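Local coordinates for protein probable starch synthase 4, chloroplastic/amyloplastic (Arabidopsis thaliana, PDB 6GNE) that belongs to the starch synthases, GT-B-fold glycosyltransferases built of two Rossmann-like domains, and is modelled here with ADP and a glycan bound between them, at residues A[10-14]-A[494-498]; A[49-53]-A[120-124]; A[176-180]-A[243-247]; A[326-330]-A[446-452]; A[424-429]-A[438-442]. One frame throughout, in Å; residues are numbered along the deposited sequence.

Contact 1 of 5, residues A[10-14]-A[494-498]; sequences LYVVH and YTRSV
Leu10, at the entry to strand 11-15, meets Thr495 of the C-terminal helix 484-499 with their CA atoms 8.1 Å apart, so only side chains span the gap. Leu10 enters from its CD1 branch: this methyl lies 3.7 Å from Tyr494 CB and touches Thr495 CG2, while CD2 reaches more loosely toward Val498 CG2, one turn on. Val12 points the same way as Leu10, and its CG1, set anti to the backbone N (chi1 -176°), comes 3.9 Å from Tyr494 CE2. The tyrosine side chain runs down the strand past both residues until its OH lies 3.8 Å from His14 CE1, a contact without a hydrogen bond. That hydroxyl is bonded to His143 ND1 on the neighbouring strand 141-145, and His14 ND1 is hydrogen-bonded to His145 NE2. Across the two segments the contact is apolar; the tyrosine side chain's one polar atom is buried yet satisfied by the sheet, which ties the last helix of the chain to the N-terminal Rossmann-like domain.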
# COMPACT_ATOMS: atom_id res chain seq x y z
N LEU A 10 -15.63 -11.46 15.67
CA LEU A 10 -16.39 -10.80 14.61
C LEU A 10 -16.23 -11.47 13.26
O LEU A 10 -15.23 -12.14 12.99
CB LEU A 10 -15.96 -9.35 14.48
CG LEU A 10 -16.09 -8.54 15.78
CD1 LEU A 10 -15.46 -7.18 15.58
CD2 LEU A 10 -17.54 -8.43 16.23
N TYR A 11 -17.24 -11.28 12.41
CA TYR A 11 -17.21 -11.67 11.02
C TYR A 11 -16.96 -10.38 10.21
O TYR A 11 -17.81 -9.47 10.16
CB TYR A 11 -18.52 -12.37 10.63
CG TYR A 11 -18.70 -12.72 9.15
CD1 TYR A 11 -17.62 -12.81 8.26
CD2 TYR A 11 -19.97 -13.00 8.65
CE1 TYR A 11 -17.81 -13.16 6.93
CE2 TYR A 11 -20.18 -13.32 7.32
CZ TYR A 11 -19.10 -13.41 6.47
OH TYR A 11 -19.31 -13.72 5.16
N VAL A 12 -15.78 -10.33 9.60
CA VAL A 12 -15.26 -9.14 8.93
C VAL A 12 -15.04 -9.43 7.45
O VAL A 12 -14.26 -10.32 7.10
CB VAL A 12 -13.90 -8.76 9.55
CG1 VAL A 12 -13.38 -7.46 8.95
CG2 VAL A 12 -14.01 -8.68 11.07
N VAL A 13 -15.71 -8.67 6.59
CA VAL A 13 -15.48 -8.76 5.14
C VAL A 13 -14.72 -7.53 4.61
O VAL A 13 -15.09 -6.40 4.91
CB VAL A 13 -16.79 -8.95 4.37
CG1 VAL A 13 -16.53 -9.10 2.88
CG2 VAL A 13 -17.48 -10.20 4.86
N HIS A 14 -13.65 -7.76 3.86
CA HIS A 14 -12.88 -6.68 3.22
C HIS A 14 -13.20 -6.70 1.74
O HIS A 14 -13.09 -7.73 1.09
CB HIS A 14 -11.38 -6.86 3.41
CG HIS A 14 -10.92 -6.58 4.80
ND1 HIS A 14 -10.29 -5.41 5.14
CD2 HIS A 14 -11.03 -7.30 5.94
CE1 HIS A 14 -10.03 -5.43 6.44
NE2 HIS A 14 -10.47 -6.57 6.95
N TYR A 494 -13.67 -1.65 15.53
CA TYR A 494 -14.73 -2.57 15.12
C TYR A 494 -15.70 -2.91 16.25
O TYR A 494 -16.91 -2.79 16.08
CB TYR A 494 -14.16 -3.90 14.61
CG TYR A 494 -13.35 -3.91 13.32
CD1 TYR A 494 -13.27 -2.80 12.47
CD2 TYR A 494 -12.70 -5.08 12.93
CE1 TYR A 494 -12.53 -2.85 11.30
CE2 TYR A 494 -11.97 -5.13 11.77
CZ TYR A 494 -11.89 -4.02 10.95
OH TYR A 494 -11.17 -4.11 9.80
N THR A 495 -15.16 -3.38 17.38
CA THR A 495 -15.99 -3.75 18.54
C THR A 495 -16.77 -2.55 19.09
O THR A 495 -17.95 -2.69 19.37
CB THR A 495 -15.18 -4.41 19.67
OG1 THR A 495 -14.01 -3.64 19.95
CG2 THR A 495 -14.78 -5.83 19.31
N ARG A 496 -16.13 -1.40 19.22
CA ARG A 496 -16.78 -0.20 19.77
C ARG A 496 -17.91 0.29 18.89
O ARG A 496 -18.94 0.73 19.41
CB ARG A 496 -15.76 0.92 20.01
CG ARG A 496 -16.26 2.16 20.75
CD ARG A 496 -15.13 2.89 21.50
NE ARG A 496 -14.16 3.57 20.61
CZ ARG A 496 -12.84 3.31 20.49
NH1 ARG A 496 -12.21 2.38 21.23
NH2 ARG A 496 -12.12 4.03 19.62
N SER A 497 -17.75 0.15 17.57
CA SER A 497 -18.82 0.48 16.64
C SER A 497 -20.00 -0.51 16.66
O SER A 497 -21.15 -0.11 16.59
CB SER A 497 -18.28 0.60 15.23
OG SER A 497 -19.19 1.31 14.42
N VAL A 498 -19.68 -1.81 16.74
CA VAL A 498 -20.69 -2.87 16.87
C VAL A 498 -21.54 -2.68 18.13
O VAL A 498 -22.77 -2.80 18.08
CB VAL A 498 -20.04 -4.28 16.85
CG1 VAL A 498 -21.01 -5.38 17.33
CG2 VAL A 498 -19.52 -4.59 15.45

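Contact 2 of 5, residues A[49-53]-A[120-124]; sequences ILPKY and RFSYF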
# COMPACT_ATOMS: atom_id res chain seq x y z
N ILE A 49 -13.21 -10.01 -0.64
CA ILE A 49 -13.86 -9.99 -1.94
C ILE A 49 -13.04 -9.13 -2.89
O ILE A 49 -12.81 -7.97 -2.59
CB ILE A 49 -15.31 -9.49 -1.85
CG1 ILE A 49 -16.13 -10.42 -0.92
CG2 ILE A 49 -15.94 -9.40 -3.24
CD1 ILE A 49 -17.52 -9.91 -0.58
N LEU A 50 -12.60 -9.73 -4.00
CA LEU A 50 -11.80 -9.09 -5.05
C LEU A 50 -12.44 -9.26 -6.41
O LEU A 50 -13.29 -10.11 -6.57
CB LEU A 50 -10.41 -9.76 -5.16
CG LEU A 50 -9.51 -9.73 -3.94
CD1 LEU A 50 -8.25 -10.50 -4.21
CD2 LEU A 50 -9.19 -8.30 -3.55
N PRO A 51 -12.02 -8.46 -7.39
CA PRO A 51 -12.32 -8.83 -8.74
C PRO A 51 -11.47 -10.02 -9.19
O PRO A 51 -10.40 -10.25 -8.65
CB PRO A 51 -11.95 -7.59 -9.56
CG PRO A 51 -11.83 -6.48 -8.57
CD PRO A 51 -11.34 -7.16 -7.33
N LYS A 52 -11.96 -10.74 -10.19
CA LYS A 52 -11.15 -11.71 -10.89
C LYS A 52 -10.52 -10.99 -12.07
O LYS A 52 -11.09 -10.95 -13.17
CB LYS A 52 -11.99 -12.90 -11.37
CG LYS A 52 -11.19 -13.94 -12.14
CD LYS A 52 -11.00 -15.26 -11.39
CE LYS A 52 -10.44 -16.36 -12.28
NZ LYS A 52 -10.97 -16.34 -13.69
N TYR A 53 -9.34 -10.44 -11.85
CA TYR A 53 -8.55 -9.87 -12.93
C TYR A 53 -7.96 -10.99 -13.78
O TYR A 53 -7.60 -12.06 -13.27
CB TYR A 53 -7.41 -9.03 -12.41
CG TYR A 53 -7.80 -7.84 -11.54
CD1 TYR A 53 -8.29 -6.66 -12.09
CD2 TYR A 53 -7.62 -7.90 -10.16
CE1 TYR A 53 -8.60 -5.58 -11.28
CE2 TYR A 53 -7.94 -6.82 -9.35
CZ TYR A 53 -8.44 -5.67 -9.90
OH TYR A 53 -8.73 -4.60 -9.08
N ARG A 120 -15.93 0.47 -13.97
CA ARG A 120 -15.32 -0.80 -13.58
C ARG A 120 -15.49 -1.03 -12.08
O ARG A 120 -16.06 -2.03 -11.67
CB ARG A 120 -13.83 -0.83 -13.94
CG ARG A 120 -13.48 -0.86 -15.42
CD ARG A 120 -11.98 -0.77 -15.66
NE ARG A 120 -11.30 -2.04 -15.30
CZ ARG A 120 -10.07 -2.17 -14.79
NH1 ARG A 120 -9.30 -1.11 -14.52
NH2 ARG A 120 -9.60 -3.38 -14.53
N PHE A 121 -15.06 -0.09 -11.26
CA PHE A 121 -15.05 -0.34 -9.81
C PHE A 121 -16.38 -0.04 -9.08
O PHE A 121 -16.68 -0.66 -8.04
CB PHE A 121 -13.84 0.33 -9.17
CG PHE A 121 -12.52 -0.26 -9.62
CD1 PHE A 121 -12.11 -1.49 -9.13
CD2 PHE A 121 -11.71 0.40 -10.55
CE1 PHE A 121 -10.90 -2.04 -9.53
CE2 PHE A 121 -10.51 -0.16 -10.97
CZ PHE A 121 -10.09 -1.37 -10.46
N SER A 122 -17.18 0.88 -9.58
CA SER A 122 -18.55 1.03 -9.06
C SER A 122 -19.39 -0.23 -9.36
O SER A 122 -20.19 -0.65 -8.52
CB SER A 122 -19.23 2.30 -9.59
OG SER A 122 -19.38 2.26 -10.99
N TYR A 123 -19.21 -0.85 -10.53
CA TYR A 123 -19.86 -2.15 -10.80
C TYR A 123 -19.46 -3.19 -9.76
O TYR A 123 -20.31 -3.84 -9.14
CB TYR A 123 -19.53 -2.69 -12.19
CG TYR A 123 -20.19 -4.03 -12.50
CD1 TYR A 123 -19.61 -5.24 -12.06
CD2 TYR A 123 -21.38 -4.09 -13.23
CE1 TYR A 123 -20.22 -6.46 -12.34
CE2 TYR A 123 -21.99 -5.31 -13.52
CZ TYR A 123 -21.41 -6.49 -13.07
OH TYR A 123 -22.01 -7.70 -13.39
N PHE A 124 -18.15 -3.34 -9.61
CA PHE A 124 -17.57 -4.29 -8.67
C PHE A 124 -18.13 -4.10 -7.27
O PHE A 124 -18.48 -5.08 -6.59
CB PHE A 124 -16.04 -4.16 -8.65
CG PHE A 124 -15.40 -4.92 -7.52
CD1 PHE A 124 -15.55 -6.31 -7.44
CD2 PHE A 124 -14.69 -4.26 -6.53
CE1 PHE A 124 -14.98 -7.02 -6.39
CE2 PHE A 124 -14.11 -4.99 -5.48
CZ PHE A 124 -14.25 -6.37 -5.42
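Arg120 and Tyr53 meet where helix 117-134 starts past the end of strand 45-51; the short axes run 10.1 Å apart, at 144° between their directions. Arg120 NH2 lies at the tyrosine ring's edge, 4.0 Å from Tyr53 CE1, with guanidinium and ring planes 65° apart; the group is held elsewhere by Asp117 and the carbonyl of Phe105. Phe121 follows, its own edge turned to the same tyrosine: CE1 is 3.4 Å from Tyr53 OH, which lies in the phenylalanine ring plane and is hydrogen-bonded to Ala17 O. One helical turn after Arg120, Phe124 extends anti to its backbone N and slides under the proline. Pro51 CG stands over the ring centre, 3.8 Å from the centroid and 7° off the normal, a CH-pi contact, while Ile49 O sits at the ring's edge, 3.6 Å from Phe124 CZ. A helix laid on the parallel part of a mixed sheet is the alpha/beta layering of a Rossmann-like domain, here the N-terminal one of the GT-B fold.

Contact 3 of 5, residues A[176-180]-A[243-247]; sequences NFEYQ and GKGLH. With GLC (alpha-D-glucopyranose), chain C; AC1 (4,6-dideoxy-4-{[(1S,4R,5S,6S)-4,5,6-trihydroxy-3-(hydroxymethyl)cyclohex-2-en-1-yl]amino}-alpha-D-glucopyranose), chain B.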
# COMPACT_ATOMS: atom_id res chain seq x y z
N ASN A 176 -4.55 6.77 0.21
CA ASN A 176 -3.99 7.99 -0.39
C ASN A 176 -5.11 8.92 -0.81
O ASN A 176 -5.80 8.65 -1.79
CB ASN A 176 -3.07 7.64 -1.60
CG ASN A 176 -2.36 8.85 -2.19
OD1 ASN A 176 -2.57 9.97 -1.76
ND2 ASN A 176 -1.52 8.63 -3.19
N PHE A 177 -5.27 10.03 -0.09
CA PHE A 177 -6.35 11.01 -0.37
C PHE A 177 -6.14 11.80 -1.66
O PHE A 177 -6.97 12.59 -2.04
CB PHE A 177 -6.54 11.98 0.79
CG PHE A 177 -7.25 11.38 1.98
CD1 PHE A 177 -8.62 11.31 2.02
CD2 PHE A 177 -6.53 10.92 3.08
CE1 PHE A 177 -9.27 10.77 3.12
CE2 PHE A 177 -7.17 10.41 4.19
CZ PHE A 177 -8.55 10.33 4.21
N GLU A 178 -5.01 11.63 -2.31
CA GLU A 178 -4.85 12.12 -3.66
C GLU A 178 -5.87 11.52 -4.61
O GLU A 178 -6.33 12.19 -5.50
CB GLU A 178 -3.44 11.81 -4.15
CG GLU A 178 -3.08 12.49 -5.47
CD GLU A 178 -1.80 11.96 -6.09
OE1 GLU A 178 -1.24 10.91 -5.55
OE2 GLU A 178 -1.38 12.65 -7.09
N TYR A 179 -6.19 10.25 -4.42
CA TYR A 179 -7.07 9.53 -5.35
C TYR A 179 -8.49 9.47 -4.84
O TYR A 179 -8.81 8.63 -4.02
CB TYR A 179 -6.52 8.14 -5.67
CG TYR A 179 -5.14 8.21 -6.28
CD1 TYR A 179 -4.86 9.08 -7.37
CD2 TYR A 179 -4.08 7.40 -5.79
CE1 TYR A 179 -3.58 9.17 -7.91
CE2 TYR A 179 -2.79 7.46 -6.35
CZ TYR A 179 -2.55 8.34 -7.40
OH TYR A 179 -1.32 8.41 -7.96
N GLN A 180 -9.32 10.37 -5.33
CA GLN A 180 -10.67 10.56 -4.83
C GLN A 180 -11.77 9.96 -5.73
O GLN A 180 -12.92 9.80 -5.30
CB GLN A 180 -10.91 12.06 -4.54
CG GLN A 180 -10.09 12.51 -3.35
CD GLN A 180 -10.12 14.00 -3.08
OE1 GLN A 180 -11.14 14.68 -3.25
NE2 GLN A 180 -9.00 14.51 -2.62
N GLY A 243 -4.79 18.33 2.62
CA GLY A 243 -6.07 17.63 2.51
C GLY A 243 -6.62 17.41 1.11
O GLY A 243 -7.44 16.51 0.89
N LYS A 244 -6.20 18.24 0.16
CA LYS A 244 -6.57 18.11 -1.26
C LYS A 244 -8.06 18.35 -1.51
O LYS A 244 -8.70 17.60 -2.24
CB LYS A 244 -6.10 16.74 -1.81
CG LYS A 244 -4.82 16.21 -1.12
CD LYS A 244 -3.94 15.42 -2.06
CE LYS A 244 -3.14 16.33 -3.00
NZ LYS A 244 -1.95 15.60 -3.56
N GLY A 245 -8.59 19.40 -0.89
CA GLY A 245 -10.02 19.72 -0.93
C GLY A 245 -10.89 19.12 0.16
O GLY A 245 -11.94 19.70 0.50
N LEU A 246 -10.47 17.97 0.72
CA LEU A 246 -11.29 17.21 1.67
C LEU A 246 -11.07 17.58 3.14
O LEU A 246 -11.79 17.07 4.01
CB LEU A 246 -11.04 15.70 1.51
CG LEU A 246 -11.63 15.07 0.26
CD1 LEU A 246 -11.19 13.60 0.15
CD2 LEU A 246 -13.15 15.21 0.26
N HIS A 247 -10.10 18.43 3.43
CA HIS A 247 -9.79 18.83 4.81
C HIS A 247 -11.02 19.26 5.63
O HIS A 247 -11.15 18.82 6.78
CB HIS A 247 -8.67 19.87 4.83
CG HIS A 247 -9.09 21.26 4.47
ND1 HIS A 247 -9.33 21.65 3.17
CD2 HIS A 247 -9.31 22.36 5.24
CE1 HIS A 247 -9.67 22.93 3.15
NE2 HIS A 247 -9.66 23.38 4.39
C1 GLC C . -4.60 4.77 -10.34
C2 GLC C . -5.63 4.28 -9.32
C3 GLC C . -5.15 4.54 -7.90
C4 GLC C . -3.82 3.83 -7.70
C5 GLC C . -2.82 4.38 -8.70
C6 GLC C . -1.49 3.64 -8.60
O2 GLC C . -6.89 4.89 -9.59
O3 GLC C . -6.09 4.07 -6.94
O4 GLC C . -3.36 3.99 -6.36
O5 GLC C . -3.32 4.21 -10.04
O6 GLC C . -0.65 4.03 -9.70
C1 AC1 B . -3.45 2.83 -5.53
O2 AC1 B . -5.23 3.89 -4.26
C2 AC1 B . -3.97 3.20 -4.14
C4A AC1 B . 0.63 3.62 1.60
C3 AC1 B . -2.93 4.00 -3.34
O3 AC1 B . -3.48 4.24 -2.04
C4 AC1 B . -1.61 3.22 -3.28
N4A AC1 B . -0.55 3.85 -2.47
C5 AC1 B . -1.18 3.01 -4.74
O5 AC1 B . -2.17 2.22 -5.41
C6 AC1 B . 0.12 2.23 -4.88
C1B AC1 B . -0.66 4.12 -1.03
C2B AC1 B . 0.44 5.06 -0.48
O2B AC1 B . 1.23 5.70 -1.51
C3B AC1 B . 1.38 4.41 0.53
O3B AC1 B . 2.02 5.48 1.23
O4 AC1 B . 1.58 2.97 2.44
C5B AC1 B . -0.32 2.64 0.98
C7B AC1 B . -0.85 2.85 -0.23
C6B AC1 B . -0.76 1.42 1.77
O6B AC1 B . -1.46 1.81 2.95
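The Phe177 ring receives Leu246 CD1 obliquely, 3.9 Å from Phe177 CD1, and the Tyr179 ring carries the glucose on one face, with GLC C3 3.7 Å above its plane toward the rim. These two loops belong to the N-terminal domain of the GT-B fold, and Asn176 and Tyr179 line the glycan pocket: Asn176 CB touches AC1 O3. The same asparagine closes an Asx turn, OD1 accepting from Glu178 N, while its ND2 donates to Glu178 OE1. Gly243 to Leu246 form a type I' beta turn whose Leu246 packs CD1 3.4 Å from Gln180 CD. The bent Lys244 chain crosses Glu178, with Lys244 CD 3.8 Å from Glu178 CA. Its ammonium does not contact the carboxylate but makes a cation-pi contact with Phe396. Gln180 OE1 is taken by Asn214 and His207, which fixes the amide's orientation and turns NE2 toward the two loops. With both acceptors in its amide plane, Gln180 NE2 donates to Phe177 O at 2.9 Å and to Lys244 O at 3.1 Å, the latter nearly straight at 170°.

Contact 4 of 5, residues A[326-330]-A[446-452]; sequences LIRHA and ADEQGFN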
# COMPACT_ATOMS: atom_id res chain seq x y z
N LEU A 326 14.81 13.63 -6.64
CA LEU A 326 15.73 13.23 -5.58
C LEU A 326 16.28 11.82 -5.76
O LEU A 326 17.43 11.58 -5.43
CB LEU A 326 15.07 13.35 -4.19
CG LEU A 326 14.75 14.79 -3.81
CD1 LEU A 326 13.97 14.80 -2.52
CD2 LEU A 326 16.04 15.65 -3.74
N ILE A 327 15.48 10.90 -6.28
CA ILE A 327 15.96 9.57 -6.59
C ILE A 327 17.02 9.65 -7.70
O ILE A 327 18.09 9.06 -7.57
CB ILE A 327 14.83 8.64 -7.01
CG1 ILE A 327 13.93 8.38 -5.79
CG2 ILE A 327 15.37 7.31 -7.50
CD1 ILE A 327 12.60 7.71 -6.09
N ARG A 328 16.71 10.37 -8.77
CA ARG A 328 17.68 10.65 -9.81
C ARG A 328 19.00 11.21 -9.24
O ARG A 328 20.07 10.69 -9.57
CB ARG A 328 17.11 11.64 -10.80
CG ARG A 328 18.02 11.92 -11.99
CD ARG A 328 17.62 13.15 -12.75
NE ARG A 328 18.07 13.01 -14.14
CZ ARG A 328 19.30 13.29 -14.60
NH1 ARG A 328 19.57 13.14 -15.90
NH2 ARG A 328 20.27 13.72 -13.78
N HIS A 329 18.91 12.23 -8.39
CA HIS A 329 20.09 12.83 -7.78
C HIS A 329 20.88 11.83 -6.97
O HIS A 329 22.09 11.80 -7.01
CB HIS A 329 19.73 14.03 -6.90
CG HIS A 329 20.89 14.57 -6.12
ND1 HIS A 329 21.98 15.14 -6.72
CD2 HIS A 329 21.14 14.60 -4.78
CE1 HIS A 329 22.85 15.52 -5.80
NE2 HIS A 329 22.36 15.21 -4.61
N ALA A 330 20.17 11.02 -6.20
CA ALA A 330 20.78 10.03 -5.31
C ALA A 330 21.63 9.01 -6.05
O ALA A 330 22.59 8.51 -5.48
CB ALA A 330 19.71 9.31 -4.51
N ALA A 446 12.74 19.07 0.72
CA ALA A 446 12.75 18.23 -0.47
C ALA A 446 13.67 18.78 -1.56
O ALA A 446 13.22 19.05 -2.65
CB ALA A 446 11.34 18.10 -0.98
N ASP A 447 14.95 18.94 -1.25
CA ASP A 447 15.95 19.41 -2.22
C ASP A 447 17.29 18.64 -2.07
O ASP A 447 17.46 17.84 -1.12
CB ASP A 447 16.12 20.94 -2.14
CG ASP A 447 16.64 21.43 -0.78
OD1 ASP A 447 17.12 20.64 0.06
OD2 ASP A 447 16.58 22.66 -0.54
N GLU A 448 18.21 18.87 -3.00
CA GLU A 448 19.45 18.11 -3.02
C GLU A 448 20.30 18.38 -1.79
O GLU A 448 20.89 17.49 -1.20
CB GLU A 448 20.23 18.38 -4.29
CG GLU A 448 19.50 17.96 -5.56
CD GLU A 448 20.34 18.12 -6.82
OE1 GLU A 448 21.55 18.60 -6.79
OE2 GLU A 448 19.74 17.75 -7.86
N GLN A 449 20.33 19.63 -1.38
CA GLN A 449 21.04 20.03 -0.17
C GLN A 449 20.58 19.19 1.06
O GLN A 449 21.40 18.61 1.76
CB GLN A 449 20.81 21.52 0.06
CG GLN A 449 21.94 22.29 0.70
CD GLN A 449 21.48 23.06 1.96
OE1 GLN A 449 21.33 24.31 1.96
NE2 GLN A 449 21.24 22.31 3.04
N GLY A 450 19.26 19.12 1.30
CA GLY A 450 18.74 18.38 2.42
C GLY A 450 19.09 16.91 2.34
O GLY A 450 19.60 16.32 3.31
N PHE A 451 18.83 16.32 1.17
CA PHE A 451 19.12 14.92 0.94
C PHE A 451 20.61 14.62 1.13
O PHE A 451 20.96 13.62 1.78
CB PHE A 451 18.59 14.47 -0.47
CG PHE A 451 18.87 13.02 -0.78
CD1 PHE A 451 18.00 12.04 -0.36
CD2 PHE A 451 20.05 12.63 -1.42
CE1 PHE A 451 18.25 10.70 -0.56
CE2 PHE A 451 20.33 11.27 -1.64
CZ PHE A 451 19.40 10.31 -1.21
N ASN A 452 21.47 15.47 0.56
CA ASN A 452 22.96 15.30 0.66
C ASN A 452 23.47 15.15 2.08
O ASN A 452 24.29 14.28 2.35
CB ASN A 452 23.71 16.42 -0.04
CG ASN A 452 23.66 16.33 -1.57
OD1 ASN A 452 23.13 15.38 -2.15
ND2 ASN A 452 24.20 17.33 -2.24
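The one hydrogen bond between the two segments runs from His329 to Asn452: NE2 donates to OD1 over 2.6 Å at 161°, the oxygen lying in the imidazole plane and the nitrogen in the carbonyl plane, on a lone pair of the amide oxygen. The imidazole reaches across because CG is anti to the backbone N. Stacking comes next. Glu448 lies over one face of the same ring, its carboxylate within 11° of parallel and offset toward the rim, with CD 3.4 Å from His329 ND1. Its CG makes a CH-pi contact 3.8 Å from the ring centroid. The overlying carboxylate would probably favour the protonated form of the imidazole. Helices 324-336 and 448-464 pack across each other in the C-terminal Rossmann-like domain of the GT-B fold, and their short segments run 54° apart with axes 10.5 Å from each other. Apolar contacts fill the inner side. Ala330 CB rests 3.5 Å from Phe451 CZ, and both side chains also touch Ile391 of strand 389-392 beneath. Leu326 spreads its two methyls over the start of the second helix, CD2 lying 3.6 Å from Asp447 C and CD1 facing Ala446. Capping fixes that start: Asp447 is the N-cap, and its OD1 accepts from Gly450 N at 2.9 Å.

Contact 5 of 5, residues A[424-429]-A[438-442]; sequences SVFDID and QNGFT
Asn439 and Phe426 join the loop after helix 419-424 to the approach of strand 441-443, the edge strand of the parallel sheet in the C-terminal Rossmann-like domain; a single beta bridge pairs Asp427 with Gly440. Followed outward, Asn439 CB leaves a backbone whose own N bonds to Phe426 O, and CG turns between the backbone N and the carbonyl carbon (chi1 60°), which carries the amide back over the other segment. Its OD1 accepts from Phe426 N at 2.9 Å, nearly straight at 172°. ND2 donates to Ser424 O at 2.8 Å, with that oxygen in the amide plane, and lies near the edge of the Phe426 ring. One amide thus serves two peptide groups. Phe426 O accepts a second bond, from Gly440 N, and Gly440 O in turn takes Ile428 N at 2.9 Å. Apolar contacts flank the bridge at separate places: Ile428 CD1 lies 3.6 Å from Phe441 CZ, and Val425 CG1 slides past Thr442 CG2. A water accepts from Asp427 N and is hydrogen-bonded to Thr442 OG1. Asp427 OD1 closes an Asx turn with Asp429 N; OD2, salt-bridged to Arg457, also accepts Thr442 N at 3.0 Å through its anti lone pair.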
# COMPACT_ATOMS: atom_id res chain seq x y z
N SER A 424 7.78 6.38 11.36
CA SER A 424 8.56 5.14 11.38
C SER A 424 10.11 5.27 11.23
O SER A 424 10.84 4.31 11.48
CB SER A 424 8.05 4.26 10.25
OG SER A 424 8.05 4.98 9.03
N VAL A 425 10.60 6.45 10.81
CA VAL A 425 12.03 6.67 10.60
C VAL A 425 12.52 7.84 11.44
O VAL A 425 12.03 8.94 11.35
CB VAL A 425 12.38 6.88 9.12
CG1 VAL A 425 13.89 6.86 8.91
CG2 VAL A 425 11.79 5.77 8.27
N PHE A 426 13.53 7.56 12.25
CA PHE A 426 14.06 8.48 13.25
C PHE A 426 15.60 8.54 13.15
O PHE A 426 16.30 7.55 13.33
CB PHE A 426 13.65 7.99 14.63
CG PHE A 426 12.17 7.84 14.80
CD1 PHE A 426 11.36 8.94 15.11
CD2 PHE A 426 11.57 6.59 14.64
CE1 PHE A 426 9.99 8.80 15.27
CE2 PHE A 426 10.18 6.43 14.78
CZ PHE A 426 9.39 7.53 15.10
N ASP A 427 16.09 9.74 12.88
CA ASP A 427 17.51 10.02 12.70
C ASP A 427 18.36 9.68 13.93
O ASP A 427 18.07 10.16 15.04
CB ASP A 427 17.69 11.51 12.33
CG ASP A 427 19.04 11.81 11.72
OD1 ASP A 427 20.01 12.04 12.47
OD2 ASP A 427 19.11 11.85 10.48
N ILE A 428 19.41 8.88 13.72
CA ILE A 428 20.34 8.50 14.81
C ILE A 428 21.21 9.65 15.36
O ILE A 428 21.71 9.53 16.47
CB ILE A 428 21.25 7.29 14.45
CG1 ILE A 428 22.33 7.68 13.43
CG2 ILE A 428 20.41 6.14 13.94
CD1 ILE A 428 23.25 6.55 12.99
N ASP A 429 21.37 10.74 14.61
CA ASP A 429 22.09 11.92 15.08
C ASP A 429 21.20 13.01 15.75
O ASP A 429 21.73 14.00 16.20
CB ASP A 429 22.96 12.52 13.95
CG ASP A 429 24.07 11.54 13.45
OD1 ASP A 429 24.64 10.73 14.23
OD2 ASP A 429 24.39 11.58 12.23
N GLN A 438 15.44 5.48 17.46
CA GLN A 438 16.46 5.87 16.47
C GLN A 438 16.83 4.67 15.57
O GLN A 438 17.28 3.65 16.04
CB GLN A 438 17.71 6.44 17.17
CG GLN A 438 17.50 7.81 17.82
CD GLN A 438 18.75 8.43 18.47
OE1 GLN A 438 19.53 7.75 19.12
NE2 GLN A 438 18.90 9.73 18.29
N ASN A 439 16.61 4.80 14.26
CA ASN A 439 16.79 3.66 13.35
C ASN A 439 17.31 3.99 11.97
O ASN A 439 17.38 3.09 11.16
CB ASN A 439 15.47 2.90 13.22
CG ASN A 439 14.34 3.78 12.67
OD1 ASN A 439 14.58 4.91 12.19
ND2 ASN A 439 13.12 3.26 12.72
N GLY A 440 17.66 5.23 11.69
CA GLY A 440 18.03 5.61 10.32
C GLY A 440 18.46 7.05 10.18
O GLY A 440 19.04 7.64 11.10
N PHE A 441 18.18 7.61 9.01
CA PHE A 441 18.58 8.98 8.69
C PHE A 441 17.44 9.69 8.01
O PHE A 441 16.79 9.11 7.16
CB PHE A 441 19.77 8.96 7.74
CG PHE A 441 20.98 8.29 8.32
CD1 PHE A 441 21.16 6.94 8.16
CD2 PHE A 441 21.91 9.02 9.02
CE1 PHE A 441 22.24 6.31 8.71
CE2 PHE A 441 23.02 8.40 9.56
CZ PHE A 441 23.18 7.02 9.43
N THR A 442 17.19 10.94 8.42
CA THR A 442 16.10 11.74 7.84
C THR A 442 16.55 13.10 7.39
O THR A 442 17.61 13.56 7.73
CB THR A 442 14.90 11.88 8.83
OG1 THR A 442 15.22 12.69 9.97
CG2 THR A 442 14.38 10.52 9.30
O HOH W 1 14.09 11.95 12.22

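How the contacts relate
Contacts 1, 2 and 3 belong to the N-terminal half of the two-domain fold, contacts 4 and 5 to the C-terminal half. Contacts 1 and 2 share a sheet: their neighbouring strands touch directly, and each receives a helix, yet contact 2 is wholly buried and aromatic whereas contact 1 is partly buried and brings the chain's last helix back to its first strand. Contact 3, also buried, joins loops at the glycan and relies on hydrogen bonds of a side-chain amide. Contacts 4 and 5, about 17 Å apart between centres, adjoin in sequence; both are partly buried, but one packs helices around a histidine and the other joins a loop to an edge strand largely through backbone and amide hydrogen bonds.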